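Local coordinates for protein decapping nuclease RAI1 (Candida albicans, PDB 5BUD) that removes NAD caps from the 5' ends of RNAs as a metal-dependent hydrolase, and stabilises and stimulates the exoribonuclease RAT1, at residues A[229-234]-A[240-245]; A[45-50]-A[182-187]; A[22-27]-A[82-87]; A[271-276]-A[324-329]. All coordinates share one frame; numbering follows the deposited sequence.

Contact 1 of 4, residues A[229-234]-A[240-245]. With MN (manganese (II) ion), chain E; nucleotides of chain C.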
# COMPACT_ATOMS: atom_id res chain seq x y z
N TRP A 229 -16.22 -6.65 -0.35
CA TRP A 229 -16.60 -8.04 -0.01
C TRP A 229 -18.01 -8.43 -0.46
O TRP A 229 -18.23 -9.50 -1.06
CB TRP A 229 -16.45 -8.24 1.51
CG TRP A 229 -17.00 -9.52 2.09
CD1 TRP A 229 -17.98 -9.63 3.05
CD2 TRP A 229 -16.54 -10.84 1.85
NE1 TRP A 229 -18.19 -10.95 3.37
CE2 TRP A 229 -17.31 -11.71 2.66
CE3 TRP A 229 -15.57 -11.37 1.01
CZ2 TRP A 229 -17.14 -13.09 2.63
CZ3 TRP A 229 -15.39 -12.75 1.02
CH2 TRP A 229 -16.18 -13.58 1.82
N ASP A 230 -18.95 -7.55 -0.16
CA ASP A 230 -20.39 -7.81 -0.36
C ASP A 230 -21.10 -6.57 -0.93
O ASP A 230 -21.68 -6.62 -2.02
CB ASP A 230 -21.00 -8.20 0.99
CG ASP A 230 -20.40 -7.42 2.14
OD1 ASP A 230 -19.62 -6.46 1.87
OD2 ASP A 230 -20.71 -7.77 3.32
N TYR A 231 -21.05 -5.46 -0.19
CA TYR A 231 -21.65 -4.19 -0.63
C TYR A 231 -20.89 -3.07 0.04
O TYR A 231 -20.24 -3.27 1.09
CB TYR A 231 -23.14 -4.11 -0.22
CG TYR A 231 -23.32 -4.34 1.26
CD1 TYR A 231 -23.29 -3.28 2.15
CD2 TYR A 231 -23.50 -5.60 1.75
CE1 TYR A 231 -23.42 -3.48 3.50
CE2 TYR A 231 -23.67 -5.81 3.09
CZ TYR A 231 -23.60 -4.76 3.96
OH TYR A 231 -23.72 -5.00 5.30
N LEU A 232 -20.96 -1.88 -0.57
CA LEU A 232 -20.38 -0.67 0.01
C LEU A 232 -21.44 0.05 0.81
O LEU A 232 -22.40 0.54 0.23
CB LEU A 232 -19.85 0.24 -1.09
CG LEU A 232 -19.08 1.49 -0.65
CD1 LEU A 232 -17.72 1.10 -0.07
CD2 LEU A 232 -18.90 2.44 -1.82
N PRO A 233 -21.30 0.12 2.14
CA PRO A 233 -22.36 0.84 2.88
C PRO A 233 -22.36 2.34 2.61
O PRO A 233 -21.32 2.91 2.28
CB PRO A 233 -22.00 0.59 4.35
CG PRO A 233 -20.60 0.07 4.35
CD PRO A 233 -20.39 -0.60 3.03
N ASP A 234 -23.52 2.96 2.78
CA ASP A 234 -23.63 4.40 2.62
C ASP A 234 -23.11 5.10 3.85
O ASP A 234 -22.72 6.26 3.78
CB ASP A 234 -25.10 4.82 2.39
CG ASP A 234 -25.57 4.62 0.95
OD1 ASP A 234 -24.76 4.62 -0.00
OD2 ASP A 234 -26.79 4.45 0.77
N LEU A 240 -14.82 1.21 5.34
CA LEU A 240 -13.54 0.47 5.41
C LEU A 240 -13.75 -0.98 5.81
O LEU A 240 -13.05 -1.86 5.32
CB LEU A 240 -12.55 1.12 6.37
CG LEU A 240 -12.00 2.46 5.92
CD1 LEU A 240 -11.00 2.98 6.95
CD2 LEU A 240 -11.36 2.34 4.55
N ASN A 241 -14.78 -1.21 6.62
CA ASN A 241 -15.13 -2.53 7.10
C ASN A 241 -15.51 -3.54 6.01
O ASN A 241 -15.51 -4.73 6.28
CB ASN A 241 -16.26 -2.44 8.15
CG ASN A 241 -15.78 -1.89 9.49
OD1 ASN A 241 -14.60 -1.82 9.75
ND2 ASN A 241 -16.71 -1.49 10.35
N HIS A 242 -15.81 -3.07 4.79
CA HIS A 242 -16.20 -3.95 3.70
C HIS A 242 -15.15 -4.17 2.61
O HIS A 242 -15.40 -4.90 1.65
CB HIS A 242 -17.53 -3.46 3.12
CG HIS A 242 -18.68 -3.69 4.04
ND1 HIS A 242 -19.53 -4.76 3.90
CD2 HIS A 242 -19.05 -3.06 5.17
CE1 HIS A 242 -20.39 -4.77 4.90
NE2 HIS A 242 -20.13 -3.74 5.68
N TYR A 243 -13.97 -3.57 2.77
CA TYR A 243 -12.90 -3.71 1.79
C TYR A 243 -12.11 -5.01 1.98
O TYR A 243 -12.05 -5.55 3.09
CB TYR A 243 -11.96 -2.51 1.84
CG TYR A 243 -12.54 -1.18 1.39
CD1 TYR A 243 -13.57 -1.11 0.48
CD2 TYR A 243 -12.00 0.01 1.84
CE1 TYR A 243 -14.08 0.13 0.06
CE2 TYR A 243 -12.49 1.23 1.43
CZ TYR A 243 -13.54 1.29 0.54
OH TYR A 243 -14.02 2.52 0.14
N VAL A 244 -11.52 -5.48 0.89
CA VAL A 244 -10.76 -6.72 0.83
C VAL A 244 -9.47 -6.47 0.07
O VAL A 244 -9.43 -5.72 -0.97
CB VAL A 244 -11.54 -7.82 0.09
CG1 VAL A 244 -10.77 -9.11 0.07
CG2 VAL A 244 -12.92 -8.03 0.70
N GLU A 245 -8.42 -7.12 0.57
CA GLU A 245 -7.12 -7.21 -0.09
C GLU A 245 -6.91 -8.59 -0.65
O GLU A 245 -7.10 -9.61 0.06
CB GLU A 245 -6.00 -6.87 0.90
CG GLU A 245 -4.58 -6.96 0.38
CD GLU A 245 -4.25 -6.01 -0.76
OE1 GLU A 245 -3.45 -6.46 -1.63
OE2 GLU A 245 -4.74 -4.84 -0.79
MN MN E . -3.69 -7.13 -3.65
OP3 U C 1 -0.22 -5.05 -3.28
P U C 1 -1.15 -5.89 -4.09
OP1 U C 1 -1.30 -7.27 -3.55
OP2 U C 1 -2.43 -5.15 -4.40
O5' U C 1 -0.36 -6.00 -5.48
C5' U C 1 -1.09 -6.32 -6.68
C4' U C 1 -0.26 -7.15 -7.63
O4' U C 1 0.69 -6.30 -8.32
C3' U C 1 0.60 -8.26 -7.05
O3' U C 1 -0.18 -9.42 -6.77
C2' U C 1 1.58 -8.49 -8.20
O2' U C 1 0.99 -9.15 -9.29
C1' U C 1 1.84 -7.05 -8.65
N1 U C 1 3.01 -6.43 -8.02
C2 U C 1 4.24 -6.75 -8.55
O2 U C 1 4.37 -7.49 -9.51
N3 U C 1 5.31 -6.14 -7.94
C4 U C 1 5.28 -5.28 -6.86
O4 U C 1 6.33 -4.82 -6.42
C5 U C 1 3.97 -5.02 -6.35
C6 U C 1 2.90 -5.59 -6.93
O HOH W 1 -4.00 -8.09 -5.55
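His242 gives up most surface here, its imidazole gripped by successive residues of 229-234. Its ND1 donates to Asp230 OD1 over 2.6 Å, nearly straight at 173°; the oxygen lies in the imidazole plane and is met on its syn side, tilted 21° from the carboxylate plane. Asp230 holds CG between its backbone N and carbonyl carbon (chi1 37°), which lets OD1 also accept Tyr231 N at 2.7 Å from above the carboxylate. Two N-H groups thus grip OD1 and fix the carboxylate's rotation. Pro233 CD rests over one face of the ring, 3.5 Å from His242 CD2, while Tyr231 CZ comes 3.3 Å from His242 CE1, the two rings oblique to each other. Together these contacts pin the long loop of a beta hairpin, which links antiparallel strands 217-228 and 243-250 of the PD-(D/E)XK nuclease core. Trp229 N donates to His242 O at 2.8 Å, carrying the strand pairing past Val244 and Cys227. Trp229 CB packs 3.6 Å from Val244 CG2, but the indole then swings away to a cation-pi contact with Lys279. Leu232 CD1 reaches Tyr243 CE1 at 3.8 Å. Farther along, Glu245 OE1 binds manganese at 2.1 Å, with Asp226, Leu246 O, the first nucleotide's phosphate and a water.

Contact 2 of 4, residues A[45-50]-A[182-187]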
# COMPACT_ATOMS: atom_id res chain seq x y z
N TYR A 45 -16.21 -5.93 -6.76
CA TYR A 45 -16.74 -6.74 -5.67
C TYR A 45 -16.19 -8.15 -5.79
O TYR A 45 -16.00 -8.66 -6.89
CB TYR A 45 -18.28 -6.73 -5.71
CG TYR A 45 -18.81 -5.34 -5.49
CD1 TYR A 45 -18.89 -4.41 -6.55
CD2 TYR A 45 -19.14 -4.92 -4.22
CE1 TYR A 45 -19.33 -3.12 -6.31
CE2 TYR A 45 -19.57 -3.63 -3.97
CZ TYR A 45 -19.66 -2.74 -5.03
OH TYR A 45 -20.07 -1.48 -4.73
N TYR A 46 -15.92 -8.77 -4.65
CA TYR A 46 -15.36 -10.11 -4.63
C TYR A 46 -16.43 -11.11 -5.05
O TYR A 46 -17.54 -11.07 -4.54
CB TYR A 46 -14.87 -10.48 -3.20
CG TYR A 46 -14.16 -11.79 -3.19
CD1 TYR A 46 -12.90 -11.91 -3.73
CD2 TYR A 46 -14.78 -12.95 -2.71
CE1 TYR A 46 -12.24 -13.14 -3.75
CE2 TYR A 46 -14.13 -14.18 -2.75
CZ TYR A 46 -12.85 -14.26 -3.25
OH TYR A 46 -12.17 -15.46 -3.32
N TYR A 47 -16.10 -11.99 -5.98
CA TYR A 47 -17.00 -13.08 -6.37
C TYR A 47 -16.22 -14.24 -7.01
O TYR A 47 -15.78 -14.15 -8.16
CB TYR A 47 -18.09 -12.58 -7.34
CG TYR A 47 -19.15 -13.63 -7.60
CD1 TYR A 47 -19.20 -14.32 -8.81
CD2 TYR A 47 -20.08 -13.97 -6.62
CE1 TYR A 47 -20.17 -15.28 -9.05
CE2 TYR A 47 -21.04 -14.94 -6.84
CZ TYR A 47 -21.07 -15.59 -8.06
OH TYR A 47 -22.02 -16.58 -8.28
N LEU A 48 -16.05 -15.32 -6.24
CA LEU A 48 -15.30 -16.49 -6.71
C LEU A 48 -15.81 -17.77 -6.02
O LEU A 48 -15.32 -18.15 -4.96
CB LEU A 48 -13.80 -16.30 -6.43
CG LEU A 48 -12.90 -17.35 -7.05
CD1 LEU A 48 -13.18 -17.47 -8.54
CD2 LEU A 48 -11.44 -17.01 -6.78
N PRO A 49 -16.86 -18.39 -6.59
CA PRO A 49 -17.45 -19.62 -6.03
C PRO A 49 -16.50 -20.82 -6.14
O PRO A 49 -15.75 -20.94 -7.10
CB PRO A 49 -18.67 -19.87 -6.93
CG PRO A 49 -18.92 -18.58 -7.67
CD PRO A 49 -17.57 -17.92 -7.79
N ASP A 50 -16.59 -21.72 -5.17
CA ASP A 50 -15.80 -22.96 -5.19
C ASP A 50 -15.91 -23.72 -6.49
O ASP A 50 -14.93 -24.26 -6.97
CB ASP A 50 -16.23 -23.86 -4.06
CG ASP A 50 -15.78 -23.35 -2.73
OD1 ASP A 50 -14.96 -22.40 -2.71
OD2 ASP A 50 -16.23 -23.89 -1.72
N LYS A 182 -19.78 -4.96 -10.34
CA LYS A 182 -20.91 -4.55 -9.56
C LYS A 182 -21.26 -5.69 -8.63
O LYS A 182 -20.79 -6.81 -8.83
CB LYS A 182 -22.08 -4.21 -10.48
CG LYS A 182 -21.91 -2.89 -11.25
CD LYS A 182 -22.15 -1.69 -10.33
CE LYS A 182 -21.21 -0.52 -10.60
NZ LYS A 182 -21.31 -0.03 -12.01
N PRO A 183 -22.05 -5.43 -7.60
CA PRO A 183 -22.35 -6.51 -6.67
C PRO A 183 -23.14 -7.62 -7.33
O PRO A 183 -23.78 -7.40 -8.38
CB PRO A 183 -23.17 -5.83 -5.56
CG PRO A 183 -23.45 -4.46 -6.02
CD PRO A 183 -22.58 -4.13 -7.17
N TRP A 184 -23.08 -8.80 -6.72
CA TRP A 184 -23.70 -9.99 -7.30
C TRP A 184 -25.11 -9.73 -7.87
O TRP A 184 -25.48 -10.27 -8.90
CB TRP A 184 -23.77 -11.12 -6.27
CG TRP A 184 -24.50 -12.31 -6.79
CD1 TRP A 184 -24.03 -13.23 -7.68
CD2 TRP A 184 -25.84 -12.69 -6.49
NE1 TRP A 184 -24.98 -14.18 -7.93
CE2 TRP A 184 -26.11 -13.87 -7.21
CE3 TRP A 184 -26.83 -12.16 -5.66
CZ2 TRP A 184 -27.35 -14.52 -7.15
CZ3 TRP A 184 -28.07 -12.81 -5.59
CH2 TRP A 184 -28.31 -13.98 -6.33
N SER A 185 -25.89 -8.91 -7.17
CA SER A 185 -27.28 -8.63 -7.55
C SER A 185 -27.48 -7.83 -8.83
O SER A 185 -28.56 -7.90 -9.43
CB SER A 185 -27.94 -7.88 -6.42
OG SER A 185 -27.72 -8.55 -5.19
N GLN A 186 -26.47 -7.07 -9.26
CA GLN A 186 -26.58 -6.22 -10.43
C GLN A 186 -25.78 -6.76 -11.60
O GLN A 186 -25.81 -6.18 -12.67
CB GLN A 186 -26.08 -4.81 -10.10
CG GLN A 186 -26.80 -4.13 -8.95
CD GLN A 186 -26.07 -2.88 -8.46
OE1 GLN A 186 -25.29 -2.26 -9.20
NE2 GLN A 186 -26.32 -2.50 -7.21
N VAL A 187 -25.06 -7.86 -11.41
CA VAL A 187 -24.19 -8.37 -12.47
C VAL A 187 -24.92 -9.47 -13.23
O VAL A 187 -25.73 -10.17 -12.66
CB VAL A 187 -22.86 -8.90 -11.88
CG1 VAL A 187 -23.06 -10.18 -11.09
CG2 VAL A 187 -21.84 -9.13 -12.97
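Pro183 O takes two backbone N-H groups, Gln186 N at 2.8 Å and, more weakly, Val187 N at 3.3 Å, which curls 182-187 into a compact turn beside Tyr45. The contact itself is made by flat groups. Tyr45 lies alongside Pro183, both side chains pointing the same way, and offers one ring face to the peptide leading into the proline. Pro183 CD sits over that face as a CH-pi contact, 3.9 Å from the Tyr45 ring centroid and 25° off the normal, displaced toward the rim at CE1. The Lys182 carbonyl carbon C comes 3.4 Å from Tyr45 CD1. Two residues on, Tyr47 extends CG anti to its backbone N (chi1 -171°) and brings ring atom CE2 to Trp184 CD1 at 3.5 Å. The Tyr47 ring and the pyrrole part of the indole are within 30° of parallel but slid apart, and scarcely overlap. Pro49 CD lies over one face of the Tyr47 ring, and Tyr47 O accepts a bond from Arg195. This surface contact lies just past the end of the small two-stranded antiparallel ribbon, 45-46 with 179-180, of the nuclease fold: the chain after strand 179-180 packs on Tyr45 of the partner strand and on Tyr47 just after it.

Contact 3 of 4, residues A[22-27]-A[82-87]; sequences ELFSYA and LKAIIK
Phe24 and Tyr26, two residues apart on strand 21-28, reach the same residue of helix 78-92, Ala84. Ahead of them Glu22 looks elsewhere, its OE1 hydrogen-bonded to Ser208 OG. Leu23 and Phe24 then both face Val209 of the adjoining strand 205-214, a classic beta bulge. Phe24 buries more surface in the contact than Tyr26. Its CG stands between backbone N and carbonyl carbon (chi1 61°), and the ring projects from the strand until CE2 is 3.5 Å from Ala84 CB. One face of that ring lies against Ala84 O, while Ile85 CG1 arrives at the edge, 3.9 Å from Phe24 CZ, the two side chains running at about a right angle. Tyr88 of the same helix also meets the phenyl ring. Tyr26 repeats the torsion of Phe24 and takes Ala84 CB over its ring face as a CH-pi contact, 4.1 Å from the Tyr26 ring centroid and 21° off the normal, nearest to CD1. The small alanine thus brings the helix surface down between two aromatic rings, and the segment axes pass 9.3 Å apart at 133°. Ile85 also packs on Phe383 of helix 381-389. The motif is a helix laid across the face of an antiparallel strand pair, a mostly buried contact within the RAI1 nuclease domain.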
# COMPACT_ATOMS: atom_id res chain seq x y z
N GLU A 22 -12.61 6.12 6.35
CA GLU A 22 -12.43 6.69 5.03
C GLU A 22 -12.96 8.12 5.04
O GLU A 22 -14.03 8.37 5.58
CB GLU A 22 -13.20 5.89 3.99
CG GLU A 22 -13.11 6.46 2.58
CD GLU A 22 -13.66 5.52 1.54
OE1 GLU A 22 -13.11 4.40 1.39
OE2 GLU A 22 -14.63 5.90 0.86
N LEU A 23 -12.22 9.04 4.42
CA LEU A 23 -12.64 10.42 4.21
C LEU A 23 -13.32 10.53 2.85
O LEU A 23 -14.42 11.05 2.76
CB LEU A 23 -11.44 11.37 4.29
CG LEU A 23 -10.63 11.35 5.60
CD1 LEU A 23 -9.47 12.34 5.57
CD2 LEU A 23 -11.53 11.61 6.81
N PHE A 24 -12.64 10.06 1.81
CA PHE A 24 -13.20 10.04 0.47
C PHE A 24 -12.42 9.03 -0.36
O PHE A 24 -11.52 8.37 0.16
CB PHE A 24 -13.10 11.44 -0.19
CG PHE A 24 -11.68 11.95 -0.32
CD1 PHE A 24 -11.11 12.69 0.68
CD2 PHE A 24 -10.93 11.66 -1.44
CE1 PHE A 24 -9.81 13.12 0.58
CE2 PHE A 24 -9.63 12.11 -1.56
CZ PHE A 24 -9.06 12.83 -0.54
N SER A 25 -12.77 8.93 -1.65
CA SER A 25 -12.08 8.09 -2.59
C SER A 25 -11.94 8.79 -3.92
O SER A 25 -12.62 9.77 -4.19
CB SER A 25 -12.85 6.81 -2.81
OG SER A 25 -14.17 7.11 -3.21
N TYR A 26 -11.09 8.22 -4.77
CA TYR A 26 -10.94 8.63 -6.14
C TYR A 26 -10.43 7.40 -6.88
O TYR A 26 -10.29 6.33 -6.26
CB TYR A 26 -10.03 9.87 -6.23
CG TYR A 26 -8.59 9.73 -5.81
CD1 TYR A 26 -8.24 9.63 -4.48
CD2 TYR A 26 -7.57 9.75 -6.75
CE1 TYR A 26 -6.91 9.52 -4.08
CE2 TYR A 26 -6.24 9.64 -6.36
CZ TYR A 26 -5.92 9.52 -5.02
OH TYR A 26 -4.59 9.42 -4.67
N ALA A 27 -10.15 7.52 -8.17
CA ALA A 27 -9.89 6.36 -8.98
C ALA A 27 -8.92 6.68 -10.10
O ALA A 27 -8.69 7.86 -10.40
CB ALA A 27 -11.21 5.82 -9.54
N LEU A 82 -3.46 15.44 -4.22
CA LEU A 82 -3.78 16.82 -3.79
C LEU A 82 -5.03 17.36 -4.46
O LEU A 82 -5.78 18.12 -3.84
CB LEU A 82 -2.61 17.79 -4.01
CG LEU A 82 -1.36 17.48 -3.18
CD1 LEU A 82 -0.26 18.44 -3.56
CD2 LEU A 82 -1.61 17.45 -1.65
N LYS A 83 -5.25 16.97 -5.71
CA LYS A 83 -6.41 17.45 -6.48
C LYS A 83 -7.67 16.88 -5.88
O LYS A 83 -8.71 17.59 -5.74
CB LYS A 83 -6.27 17.11 -7.95
CG LYS A 83 -7.47 17.46 -8.80
CD LYS A 83 -7.09 18.22 -10.07
CE LYS A 83 -8.31 18.57 -10.91
NZ LYS A 83 -8.44 17.59 -12.01
N ALA A 84 -7.59 15.60 -5.50
CA ALA A 84 -8.67 14.93 -4.79
C ALA A 84 -8.91 15.61 -3.46
O ALA A 84 -10.05 15.86 -3.10
CB ALA A 84 -8.34 13.45 -4.58
N ILE A 85 -7.83 15.92 -2.73
CA ILE A 85 -7.94 16.64 -1.43
C ILE A 85 -8.60 18.04 -1.58
O ILE A 85 -9.44 18.41 -0.78
CB ILE A 85 -6.56 16.74 -0.74
CG1 ILE A 85 -6.17 15.36 -0.14
CG2 ILE A 85 -6.56 17.79 0.35
CD1 ILE A 85 -4.75 15.26 0.41
N ILE A 86 -8.23 18.81 -2.62
CA ILE A 86 -8.85 20.14 -2.86
C ILE A 86 -10.37 19.99 -3.08
O ILE A 86 -11.15 20.69 -2.47
CB ILE A 86 -8.22 20.86 -4.08
CG1 ILE A 86 -6.75 21.22 -3.80
CG2 ILE A 86 -9.01 22.13 -4.42
CD1 ILE A 86 -5.91 21.43 -5.05
N LYS A 87 -10.76 19.03 -3.90
CA LYS A 87 -12.19 18.73 -4.09
C LYS A 87 -12.93 18.46 -2.79
O LYS A 87 -14.01 19.04 -2.53
CB LYS A 87 -12.37 17.57 -5.04
CG LYS A 87 -13.81 17.32 -5.45
CD LYS A 87 -13.89 16.38 -6.64
CE LYS A 87 -15.33 16.07 -7.02
NZ LYS A 87 -16.05 15.49 -5.86

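Contact 4 of 4, residues A[271-276]-A[324-329]; sequences QCFLMG and NALKWY
Leu326 is the first residue of 324-329 to touch the other helix, and it meets Phe273, the two side chains coming from opposite directions. Its branches divide the work: Leu326 CD2 lies 3.5 Å from Phe273 CE2, and Leu326 CD1 is 4.0 Å from Phe273 CZ. The phenyl ring gets there because CG is anti to its backbone N (chi1 -177°), and it is met obliquely. Trp269, one turn earlier on the same helix, and Leu17 also press on this ring. One turn beyond Leu326, Tyr329 comes across Leu274, whose CD2 branch touches the phenol end. Leu274 CD2 is 3.4 Å from Tyr329 CZ and only 3.2 Å from the hydroxyl oxygen OH, a tight meeting of methyl and phenol. Leu111 and Thr108 of helix 104-112 pack beside this pair. The two helices are spaced by these long side chains, with Leu274 CA and Leu326 CA 10.0 Å apart. Helix 255-275 ends in a Schellman motif, where Gly276 takes a positive phi of 73°. Another side of helix 255-275 faces the active site of the PD-(D/E)XK fold: Gln271 OE1 is hydrogen-bonded to Lys247 NZ, and NE2 weakly to a phosphate of the bound RNA, in line with its inferred role in substrate binding.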
# COMPACT_ATOMS: atom_id res chain seq x y z
N GLN A 271 -0.03 -3.77 5.74
CA GLN A 271 -0.67 -2.98 4.71
C GLN A 271 -2.17 -2.78 5.06
O GLN A 271 -2.71 -1.67 4.96
CB GLN A 271 -0.37 -3.70 3.37
CG GLN A 271 -1.27 -3.48 2.18
CD GLN A 271 -0.93 -4.42 1.01
OE1 GLN A 271 -0.17 -5.38 1.16
NE2 GLN A 271 -1.47 -4.12 -0.18
N CYS A 272 -2.81 -3.83 5.54
CA CYS A 272 -4.25 -3.81 5.79
C CYS A 272 -4.61 -3.23 7.13
O CYS A 272 -5.62 -2.54 7.24
CB CYS A 272 -4.81 -5.22 5.65
SG CYS A 272 -4.74 -5.80 3.95
N PHE A 273 -3.79 -3.49 8.16
CA PHE A 273 -3.94 -2.83 9.44
C PHE A 273 -3.88 -1.31 9.30
O PHE A 273 -4.69 -0.60 9.84
CB PHE A 273 -2.89 -3.31 10.47
CG PHE A 273 -3.07 -2.69 11.83
CD1 PHE A 273 -3.96 -3.24 12.75
CD2 PHE A 273 -2.40 -1.53 12.17
CE1 PHE A 273 -4.15 -2.65 13.99
CE2 PHE A 273 -2.60 -0.93 13.40
CZ PHE A 273 -3.46 -1.50 14.32
N LEU A 274 -2.90 -0.79 8.56
CA LEU A 274 -2.76 0.67 8.43
C LEU A 274 -4.00 1.31 7.78
O LEU A 274 -4.41 2.40 8.16
CB LEU A 274 -1.49 1.03 7.64
CG LEU A 274 -0.19 0.89 8.44
CD1 LEU A 274 1.03 0.77 7.54
CD2 LEU A 274 -0.02 2.07 9.36
N MET A 275 -4.62 0.58 6.88
CA MET A 275 -5.70 1.08 6.05
C MET A 275 -7.11 0.74 6.58
O MET A 275 -8.08 1.13 5.98
CB MET A 275 -5.53 0.45 4.68
CG MET A 275 -6.01 1.29 3.55
SD MET A 275 -5.14 2.85 3.35
CE MET A 275 -6.39 3.40 2.21
N GLY A 276 -7.20 -0.03 7.66
CA GLY A 276 -8.49 -0.49 8.12
C GLY A 276 -9.17 -1.57 7.30
O GLY A 276 -10.38 -1.76 7.40
N ASN A 324 5.31 -5.52 18.56
CA ASN A 324 6.63 -4.88 18.57
C ASN A 324 6.76 -3.94 17.37
O ASN A 324 7.23 -2.81 17.51
CB ASN A 324 7.72 -5.96 18.58
CG ASN A 324 9.13 -5.41 18.52
OD1 ASN A 324 9.54 -4.57 19.32
ND2 ASN A 324 9.90 -5.91 17.57
N ALA A 325 6.29 -4.40 16.20
CA ALA A 325 6.32 -3.54 15.00
C ALA A 325 5.54 -2.27 15.23
O ALA A 325 6.00 -1.21 14.84
CB ALA A 325 5.80 -4.28 13.78
N LEU A 326 4.35 -2.39 15.84
CA LEU A 326 3.48 -1.25 16.06
C LEU A 326 4.11 -0.23 16.98
O LEU A 326 3.94 0.97 16.79
CB LEU A 326 2.12 -1.70 16.62
CG LEU A 326 1.05 -2.11 15.63
CD1 LEU A 326 -0.17 -2.62 16.39
CD2 LEU A 326 0.67 -0.94 14.73
N LYS A 327 4.85 -0.70 17.98
CA LYS A 327 5.58 0.20 18.88
C LYS A 327 6.74 0.94 18.20
O LYS A 327 7.00 2.10 18.52
CB LYS A 327 6.08 -0.57 20.10
CG LYS A 327 4.93 -1.07 20.96
CD LYS A 327 5.39 -1.84 22.19
CE LYS A 327 4.17 -2.22 23.03
NZ LYS A 327 4.53 -2.89 24.31
N TRP A 328 7.42 0.27 17.27
CA TRP A 328 8.42 0.95 16.47
C TRP A 328 7.72 2.02 15.60
O TRP A 328 8.16 3.15 15.53
CB TRP A 328 9.18 -0.08 15.60
CG TRP A 328 9.80 0.52 14.38
CD1 TRP A 328 9.38 0.35 13.10
CD2 TRP A 328 10.97 1.36 14.32
NE1 TRP A 328 10.19 1.05 12.24
CE2 TRP A 328 11.17 1.69 12.96
CE3 TRP A 328 11.82 1.90 15.28
CZ2 TRP A 328 12.23 2.51 12.52
CZ3 TRP A 328 12.87 2.74 14.86
CH2 TRP A 328 13.06 3.04 13.49
N TYR A 329 6.62 1.65 14.95
CA TYR A 329 5.88 2.58 14.06
C TYR A 329 5.44 3.80 14.88
O TYR A 329 5.66 4.94 14.47
CB TYR A 329 4.71 1.84 13.39
CG TYR A 329 3.63 2.67 12.74
CD1 TYR A 329 3.86 3.37 11.56
CD2 TYR A 329 2.34 2.69 13.27
CE1 TYR A 329 2.83 4.10 10.95
CE2 TYR A 329 1.33 3.41 12.67
CZ TYR A 329 1.57 4.12 11.52
OH TYR A 329 0.54 4.83 10.95

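How the contacts relate
Contacts 3 and 4 are buried and almost wholly apolar, whereas contact 1 is partly buried and mixes two hydrogen bonds with ring and apolar packing, and contact 2 lies at the surface and is made by aromatic and proline packing. Contact 1 is the common neighbour. Asp230 and Tyr231 pack on Tyr45 and Pro183 of contact 2; Leu240 meets Glu22 of contact 3; and Glu245 packs on Gln271 and Cys272 of contact 4, joining strand 243-250 to the helix that follows it. Contacts 1 and 3 both reach the same connected strands. Contacts 2, 3 and 4 do not touch one another, contacts 2 and 4 being farthest apart, with centres about 30 Å apart.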